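Local coordinates for antiterminator Q protein (Enterobacteria phage SfI, PDB 6JNY) that probably acts on RNA polymerase as a phage antitermination factor, letting transcription read through terminators, at residues D61-I66 / A148-R152. Sequence-based numbering, arbitrary orientation.
Sequences DDGMLI and AFKNR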
loop_
_atom_site.group_PDB
_atom_site.type_symbol
_atom_site.label_atom_id
_atom_site.label_comp_id
_atom_site.label_asym_id
_atom_site.label_seq_id
_atom_site.Cartn_x
_atom_site.Cartn_y
_atom_site.Cartn_z
ATOM N N ASP A 61 3.626 18.924 -6.093
ATOM C CA ASP A 61 2.234 19.162 -5.718
ATOM C C ASP A 61 1.449 17.860 -5.734
ATOM O O ASP A 61 0.699 17.557 -4.798
ATOM C CB ASP A 61 1.589 20.187 -6.652
ATOM C CG ASP A 61 2.069 21.607 -6.390
ATOM O OD1 ASP A 61 2.797 21.828 -5.399
ATOM O OD2 ASP A 61 1.714 22.500 -7.185
ATOM N N ASP A 62 1.613 17.074 -6.800
ATOM C CA ASP A 62 0.935 15.786 -6.875
ATOM C C ASP A 62 1.457 14.826 -5.815
ATOM O O ASP A 62 0.675 14.086 -5.209
ATOM C CB ASP A 62 1.092 15.191 -8.275
ATOM C CG ASP A 62 0.336 15.981 -9.343
ATOM O OD1 ASP A 62 -0.474 16.873 -9.005
ATOM O OD2 ASP A 62 0.556 15.701 -10.537
ATOM N N GLY A 63 2.767 14.817 -5.576
ATOM C CA GLY A 63 3.308 13.970 -4.528
ATOM C C GLY A 63 2.700 14.266 -3.172
ATOM O O GLY A 63 2.352 13.348 -2.422
ATOM N N MET A 64 2.552 15.549 -2.842
ATOM C CA MET A 64 1.957 15.912 -1.563
ATOM C C MET A 64 0.478 15.557 -1.516
ATOM O O MET A 64 -0.009 15.049 -0.497
ATOM C CB MET A 64 2.180 17.400 -1.278
ATOM C CG MET A 64 3.600 17.690 -0.832
ATOM S SD MET A 64 3.928 19.418 -0.435
ATOM C CE MET A 64 3.835 20.176 -2.059
ATOM N N LEU A 65 -0.255 15.815 -2.600
ATOM C CA LEU A 65 -1.681 15.502 -2.616
ATOM C C LEU A 65 -1.900 14.005 -2.436
ATOM O O LEU A 65 -2.741 13.577 -1.635
ATOM C CB LEU A 65 -2.308 15.982 -3.925
ATOM C CG LEU A 65 -3.812 15.758 -4.152
ATOM C CD1 LEU A 65 -4.376 16.843 -5.034
ATOM C CD2 LEU A 65 -4.117 14.394 -4.770
ATOM N N ILE A 66 -1.150 13.191 -3.180
ATOM C CA ILE A 66 -1.324 11.747 -3.067
ATOM C C ILE A 66 -0.930 11.261 -1.682
ATOM O O ILE A 66 -1.568 10.366 -1.122
ATOM C CB ILE A 66 -0.566 11.005 -4.182
ATOM C CG1 ILE A 66 -1.116 11.400 -5.546
ATOM C CG2 ILE A 66 -0.647 9.471 -3.974
ATOM C CD1 ILE A 66 -0.176 11.051 -6.708
ATOM N N ALA A 148 -9.886 13.727 -4.671
ATOM C CA ALA A 148 -8.877 14.728 -4.328
ATOM C C ALA A 148 -8.456 15.524 -5.553
ATOM O O ALA A 148 -8.308 16.750 -5.482
ATOM C CB ALA A 148 -7.655 14.086 -3.672
ATOM N N PHE A 149 -8.231 14.847 -6.678
ATOM C CA PHE A 149 -7.893 15.561 -7.905
ATOM C C PHE A 149 -9.061 16.419 -8.374
ATOM O O PHE A 149 -8.863 17.552 -8.833
ATOM C CB PHE A 149 -7.516 14.560 -8.997
ATOM C CG PHE A 149 -6.110 14.026 -8.901
ATOM C CD1 PHE A 149 -5.024 14.872 -8.784
ATOM C CD2 PHE A 149 -5.892 12.661 -8.952
ATOM C CE1 PHE A 149 -3.738 14.361 -8.719
ATOM C CE2 PHE A 149 -4.617 12.149 -8.894
ATOM C CZ PHE A 149 -3.544 12.989 -8.770
ATOM N N LYS A 150 -10.287 15.901 -8.273
ATOM C CA LYS A 150 -11.448 16.664 -8.718
ATOM C C LYS A 150 -11.689 17.867 -7.822
ATOM O O LYS A 150 -12.092 18.934 -8.304
ATOM C CB LYS A 150 -12.681 15.768 -8.785
ATOM C CG LYS A 150 -12.654 14.814 -9.975
ATOM C CD LYS A 150 -13.781 13.806 -9.940
ATOM C CE LYS A 150 -13.675 12.878 -11.153
ATOM N NZ LYS A 150 -14.577 11.703 -11.057
ATOM N N ASN A 151 -11.442 17.714 -6.518
ATOM C CA ASN A 151 -11.576 18.840 -5.595
ATOM C C ASN A 151 -10.574 19.935 -5.926
ATOM O O ASN A 151 -10.926 21.120 -5.934
ATOM C CB ASN A 151 -11.396 18.359 -4.151
ATOM C CG ASN A 151 -11.462 19.496 -3.132
ATOM O OD1 ASN A 151 -12.518 20.086 -2.913
ATOM N ND2 ASN A 151 -10.333 19.784 -2.493
ATOM N N ARG A 152 -9.328 19.558 -6.223
ATOM C CA ARG A 152 -8.322 20.553 -6.578
ATOM C C ARG A 152 -8.713 21.297 -7.847
ATOM O O ARG A 152 -8.612 22.530 -7.912
ATOM C CB ARG A 152 -6.959 19.891 -6.744
ATOM C CG ARG A 152 -5.858 20.867 -7.130
ATOM C CD ARG A 152 -4.500 20.205 -7.081
ATOM N NE ARG A 152 -4.303 19.300 -8.209
ATOM C CZ ARG A 152 -3.206 18.576 -8.407
ATOM N NH1 ARG A 152 -2.201 18.637 -7.546
ATOM N NH2 ARG A 152 -3.116 17.786 -9.468
#
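Arg152 reaches across to Asp62 and forms a salt bridge with it. Both terminal nitrogens grip a single carboxylate oxygen. NH1 of Arg152 lies 2.9 Å from OD1 of Asp62 and meets it nearly along the C-O bond direction. NH2 of Arg152 lies 2.8 Å from the same OD1, on its syn side but 28° out of the carboxylate plane. OD1 lies in the guanidinium plane. Because NH1 and NH2 share this one acceptor, neither bond is straight, with N-H...O angles near 145°. The arginine chain is extended up to its bend at chi3 (74°), which turns the guanidinium end-on to the acid.

Leu65 makes van der Waals contacts with both of its methyls. CD1 lies over one guanidinium face of Arg152, toward its rim, 3.8 Å from NH1. The apolar contacts begin with CD2, which touches CB of Ala148 at 3.7 Å and makes a CH-pi contact over one face of the Phe149 ring, 4.2 Å from the centroid. Ile66 CG1 adds a looser contact, 4.3 Å from CZ of Phe149. Trp19 of helix 10-28 meets the Phe149 ring and also touches Asp62 and Ile66.

The arrangement is an interhelical salt bridge beside a small apolar cluster, joining helix 60-74 to the C-terminal part of the long helix 123-155.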